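Inorganic pyrophosphatase (Shewanella sp. AS-11, PDB 6LL8) probably hydrolyses diphosphate to two phosphates, as a manganese-dependent family II pyrophosphatase of the DHH family. Local coordinates at residues Y5-S16 with Y64-H74. Sequence-based numbering, arbitrary orientation.
With MG (magnesium ion), chain C; MG (magnesium ion), chain D; MG (magnesium ion), chain F; 2PN (imidodiphosphoric acid), chain I.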
loop_
_atom_site.group_PDB
_atom_site.type_symbol
_atom_site.label_atom_id
_atom_site.label_comp_id
_atom_site.label_asym_id
_atom_site.label_seq_id
_atom_site.Cartn_x
_atom_site.Cartn_y
_atom_site.Cartn_z
ATOM N N TYR A 5 -13.727 3.765 13.625
ATOM C CA TYR A 5 -12.412 3.143 13.426
ATOM C C TYR A 5 -11.860 3.596 12.099
ATOM O O TYR A 5 -12.541 3.535 11.077
ATOM C CB TYR A 5 -12.520 1.624 13.491
ATOM C CG TYR A 5 -12.778 1.128 14.880
ATOM C CD1 TYR A 5 -11.736 0.876 15.740
ATOM C CD2 TYR A 5 -14.058 0.887 15.323
ATOM C CE1 TYR A 5 -11.951 0.436 17.029
ATOM C CE2 TYR A 5 -14.286 0.437 16.609
ATOM C CZ TYR A 5 -13.236 0.207 17.462
ATOM O OH TYR A 5 -13.461 -0.255 18.723
ATOM N N VAL A 6 -10.603 3.996 12.117
ATOM C CA VAL A 6 -9.866 4.437 10.926
ATOM C C VAL A 6 -8.907 3.330 10.549
ATOM O O VAL A 6 -8.053 2.979 11.383
ATOM C CB VAL A 6 -9.135 5.762 11.190
ATOM C CG1 VAL A 6 -8.526 6.251 9.887
ATOM C CG2 VAL A 6 -10.062 6.806 11.793
ATOM N N VAL A 7 -9.066 2.728 9.379
ATOM C CA VAL A 7 -8.323 1.486 9.090
ATOM C C VAL A 7 -8.018 1.392 7.597
ATOM O O VAL A 7 -8.871 1.618 6.731
ATOM C CB VAL A 7 -9.053 0.271 9.640
ATOM C CG1 VAL A 7 -10.388 0.093 9.015
ATOM C CG2 VAL A 7 -8.236 -0.989 9.491
ATOM N N GLY A 8 -6.782 1.013 7.340
ATOM C CA GLY A 8 -6.282 0.806 5.983
ATOM C C GLY A 8 -6.422 -0.615 5.511
ATOM O O GLY A 8 -7.187 -1.406 6.043
ATOM N N HIS A 9 -5.715 -0.925 4.436
ATOM C CA HIS A 9 -5.928 -2.218 3.776
ATOM C C HIS A 9 -5.428 -3.384 4.608
ATOM O O HIS A 9 -4.480 -3.263 5.392
ATOM C CB HIS A 9 -5.373 -2.242 2.342
ATOM C CG HIS A 9 -3.959 -1.809 2.119
ATOM N ND1 HIS A 9 -2.854 -2.582 2.440
ATOM C CD2 HIS A 9 -3.469 -0.686 1.537
ATOM C CE1 HIS A 9 -1.753 -1.885 2.066
ATOM N NE2 HIS A 9 -2.096 -0.726 1.515
ATOM N N LYS A 10 -5.996 -4.556 4.323
ATOM C CA LYS A 10 -5.392 -5.826 4.711
ATOM C C LYS A 10 -3.926 -5.819 4.302
ATOM O O LYS A 10 -3.573 -5.262 3.274
ATOM C CB LYS A 10 -6.134 -6.981 4.053
ATOM C CG LYS A 10 -7.466 -7.368 4.662
ATOM C CD LYS A 10 -8.060 -8.610 4.047
ATOM C CE LYS A 10 -9.240 -9.137 4.824
ATOM N NZ LYS A 10 -9.683 -10.402 4.180
ATOM N N ILE A 11 -3.111 -6.477 5.107
ATOM C CA ILE A 11 -1.645 -6.493 4.878
ATOM C C ILE A 11 -1.188 -5.042 4.807
ATOM O O ILE A 11 -0.766 -4.497 3.781
ATOM C CB ILE A 11 -1.213 -7.360 3.691
ATOM C CG1 ILE A 11 -1.817 -8.769 3.880
ATOM C CG2 ILE A 11 0.314 -7.389 3.617
ATOM C CD1 ILE A 11 -1.442 -9.749 2.849
ATOM N N PRO A 12 -1.349 -4.311 5.916
ATOM C CA PRO A 12 -1.139 -2.862 5.867
ATOM C C PRO A 12 0.325 -2.534 5.606
ATOM O O PRO A 12 1.231 -3.165 6.128
ATOM C CB PRO A 12 -1.553 -2.403 7.249
ATOM C CG PRO A 12 -1.413 -3.608 8.130
ATOM C CD PRO A 12 -1.814 -4.774 7.234
ATOM N N ASP A 13 0.509 -1.433 4.894
ATOM C CA ASP A 13 1.812 -0.797 4.689
ATOM C C ASP A 13 1.880 0.497 5.488
ATOM O O ASP A 13 0.962 0.842 6.251
ATOM C CB ASP A 13 2.064 -0.621 3.217
ATOM C CG ASP A 13 0.969 0.152 2.490
ATOM O OD1 ASP A 13 0.111 0.795 3.137
ATOM O OD2 ASP A 13 0.942 0.129 1.234
ATOM N N SER A 14 2.963 1.223 5.337
ATOM C CA SER A 14 3.180 2.437 6.125
ATOM C C SER A 14 2.074 3.449 5.859
ATOM O O SER A 14 1.658 4.139 6.805
ATOM C CB SER A 14 4.555 3.000 5.897
ATOM O OG SER A 14 5.533 2.084 6.311
ATOM N N ASP A 15 1.655 3.640 4.632
ATOM C CA ASP A 15 0.580 4.598 4.367
ATOM C C ASP A 15 -0.678 4.218 5.123
ATOM O O ASP A 15 -1.312 5.074 5.758
ATOM C CB ASP A 15 0.329 4.651 2.865
ATOM C CG ASP A 15 -0.513 5.774 2.320
ATOM O OD1 ASP A 15 -0.599 6.829 3.015
ATOM O OD2 ASP A 15 -1.021 5.651 1.181
ATOM N N SER A 16 -1.056 2.958 5.100
ATOM C CA SER A 16 -2.257 2.488 5.800
ATOM C C SER A 16 -2.121 2.658 7.311
ATOM O O SER A 16 -3.125 2.946 7.973
ATOM C CB SER A 16 -2.557 1.045 5.447
ATOM O OG SER A 16 -3.273 0.914 4.231
ATOM N N TYR A 64 -15.613 -5.561 12.296
ATOM C CA TYR A 64 -16.132 -4.185 12.350
ATOM C C TYR A 64 -17.640 -4.136 12.154
ATOM O O TYR A 64 -18.200 -3.042 12.060
ATOM C CB TYR A 64 -15.466 -3.306 11.281
ATOM C CG TYR A 64 -14.005 -3.119 11.552
ATOM C CD1 TYR A 64 -13.110 -4.100 11.202
ATOM C CD2 TYR A 64 -13.513 -1.986 12.184
ATOM C CE1 TYR A 64 -11.767 -3.971 11.453
ATOM C CE2 TYR A 64 -12.160 -1.840 12.433
ATOM C CZ TYR A 64 -11.278 -2.823 12.052
ATOM O OH TYR A 64 -9.941 -2.691 12.308
ATOM N N ALA A 65 -18.337 -5.266 12.183
ATOM C CA ALA A 65 -19.801 -5.225 12.071
ATOM C C ALA A 65 -20.361 -4.283 13.138
ATOM O O ALA A 65 -19.945 -4.352 14.316
ATOM C CB ALA A 65 -20.396 -6.589 12.244
ATOM N N GLY A 66 -21.319 -3.441 12.760
ATOM C CA GLY A 66 -21.974 -2.521 13.691
ATOM C C GLY A 66 -21.191 -1.247 13.949
ATOM O O GLY A 66 -21.696 -0.384 14.665
ATOM N N GLU A 67 -19.977 -1.150 13.446
ATOM C CA GLU A 67 -19.106 0.015 13.666
ATOM C C GLU A 67 -19.235 1.001 12.527
ATOM O O GLU A 67 -19.704 0.633 11.441
ATOM C CB GLU A 67 -17.650 -0.421 13.780
ATOM C CG GLU A 67 -17.379 -1.456 14.857
ATOM C CD GLU A 67 -17.583 -1.004 16.291
ATOM O OE1 GLU A 67 -17.723 0.195 16.551
ATOM O OE2 GLU A 67 -17.562 -1.865 17.169
ATOM N N GLU A 68 -18.774 2.221 12.768
ATOM C CA GLU A 68 -18.519 3.216 11.713
ATOM C C GLU A 68 -17.032 3.138 11.388
ATOM O O GLU A 68 -16.192 3.136 12.285
ATOM C CB GLU A 68 -18.901 4.614 12.162
ATOM C CG GLU A 68 -20.403 4.816 12.267
ATOM C CD GLU A 68 -20.765 6.158 12.872
ATOM O OE1 GLU A 68 -20.264 6.426 13.956
ATOM O OE2 GLU A 68 -21.618 6.843 12.305
ATOM N N VAL A 69 -16.741 3.110 10.099
ATOM C CA VAL A 69 -15.381 2.887 9.598
ATOM C C VAL A 69 -15.015 3.973 8.609
ATOM O O VAL A 69 -15.762 4.267 7.672
ATOM C CB VAL A 69 -15.239 1.507 8.964
ATOM C CG1 VAL A 69 -13.851 1.278 8.431
ATOM C CG2 VAL A 69 -15.596 0.422 9.945
ATOM N N TYR A 70 -13.821 4.527 8.789
ATOM C CA TYR A 70 -13.196 5.454 7.823
ATOM C C TYR A 70 -12.067 4.665 7.204
ATOM O O TYR A 70 -11.069 4.322 7.859
ATOM C CB TYR A 70 -12.729 6.738 8.496
ATOM C CG TYR A 70 -12.720 7.924 7.575
ATOM C CD1 TYR A 70 -11.951 7.945 6.425
ATOM C CD2 TYR A 70 -13.457 9.058 7.876
ATOM C CE1 TYR A 70 -11.971 9.036 5.573
ATOM C CE2 TYR A 70 -13.469 10.175 7.046
ATOM C CZ TYR A 70 -12.724 10.146 5.873
ATOM O OH TYR A 70 -12.717 11.189 4.984
ATOM N N ILE A 71 -12.251 4.323 5.930
ATOM C CA ILE A 71 -11.319 3.497 5.148
ATOM C C ILE A 71 -10.163 4.382 4.682
ATOM O O ILE A 71 -10.378 5.480 4.194
ATOM C CB ILE A 71 -12.048 2.874 3.956
ATOM C CG1 ILE A 71 -13.178 1.938 4.390
ATOM C CG2 ILE A 71 -11.081 2.204 2.982
ATOM C CD1 ILE A 71 -12.757 0.633 4.960
ATOM N N VAL A 72 -8.953 3.846 4.751
ATOM C CA VAL A 72 -7.722 4.514 4.274
ATOM C C VAL A 72 -7.071 3.626 3.223
ATOM O O VAL A 72 -6.884 2.432 3.439
ATOM C CB VAL A 72 -6.778 4.768 5.462
ATOM C CG1 VAL A 72 -5.510 5.471 5.033
ATOM C CG2 VAL A 72 -7.462 5.544 6.564
ATOM N N ASP A 73 -6.638 4.244 2.128
ATOM C CA ASP A 73 -5.608 3.659 1.245
ATOM C C ASP A 73 -6.119 2.471 0.427
ATOM O O ASP A 73 -5.277 1.720 -0.085
ATOM C CB ASP A 73 -4.350 3.335 2.036
ATOM C CG ASP A 73 -3.094 3.003 1.297
ATOM O OD1 ASP A 73 -2.762 3.685 0.282
ATOM O OD2 ASP A 73 -2.408 2.095 1.787
ATOM N N HIS A 74 -7.416 2.347 0.220
ATOM C CA HIS A 74 -8.012 1.436 -0.774
ATOM C C HIS A 74 -9.499 1.727 -0.897
ATOM O O HIS A 74 -10.048 2.410 -0.031
ATOM C CB HIS A 74 -7.794 -0.032 -0.390
ATOM C CG HIS A 74 -8.664 -0.484 0.709
ATOM N ND1 HIS A 74 -9.838 -1.183 0.463
ATOM C CD2 HIS A 74 -8.516 -0.337 2.036
ATOM C CE1 HIS A 74 -10.370 -1.415 1.665
ATOM N NE2 HIS A 74 -9.603 -0.951 2.652
HETATM MG MG MG C . -0.891 1.060 0.995
HETATM MG MG MG D . -0.793 4.247 -0.375
HETATM MG MG MG F . 2.140 2.017 0.287
HETATM P P1 2PN I . -0.127 1.584 -1.972
HETATM O O1 2PN I . -0.989 0.835 -0.959
HETATM O O2 2PN I . 1.345 1.365 -1.745
HETATM O O3 2PN I . -0.496 3.055 -2.016
HETATM N N1 2PN I . -0.501 0.967 -3.451
HETATM P P2 2PN I . 0.286 0.027 -4.556
HETATM O O4 2PN I . -0.694 -1.103 -4.858
HETATM O O5 2PN I . 1.549 -0.504 -3.913
HETATM O O6 2PN I . 0.558 0.880 -5.771
HETATM O O HOH W 1 -15.370 -2.243 19.059
HETATM O O HOH W 2 -9.862 -0.994 5.495
HETATM O O HOH W 3 3.290 2.600 2.321
HETATM O O HOH W 4 3.921 0.777 -0.688
#
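D73 meets H9 and D15 through shared magnesium ions at the C-terminal edge of the DHH domain's parallel sheet, where strands 5-7 and 68-72 are neighbours. Its OD2 binds the chain C magnesium at 2.0 Å, shared with H9 NE2, both D13 oxygens and imidodiphosphate O1. OD1 turns to the chain D magnesium alongside D15 OD2, their carboxylate planes 66° apart; imidodiphosphate O3, H95 and D147 complete that site. S16 OG reaches the anti lone pair of D73 OD2 at 2.8 Å, while accepting a bond from H9 N. With an alanine in place of S16, D73 OD2 would probably lose its hydrogen-bond donor, and H9 N its acceptor. H9 ND1 donates a hydrogen bond to K10 O, fixing the imidazole's rotation and directing NE2 at the metal. V6 CG1 packs on V72 CG2 on one sheet face, and V7 CG1 meets V69 CG1 on the other. There too the Y64 edge meets the Y5 face in an offset edge-to-face pair, planes at 83°, Y64 CE2 lying 3.6 Å from Y5 CB. E67, bent at chi2 (-66°), sets OE1 in the Y5 ring plane, 3.4 Å from Y5 CE2, and a water links E67 OE2 to Y5 OH.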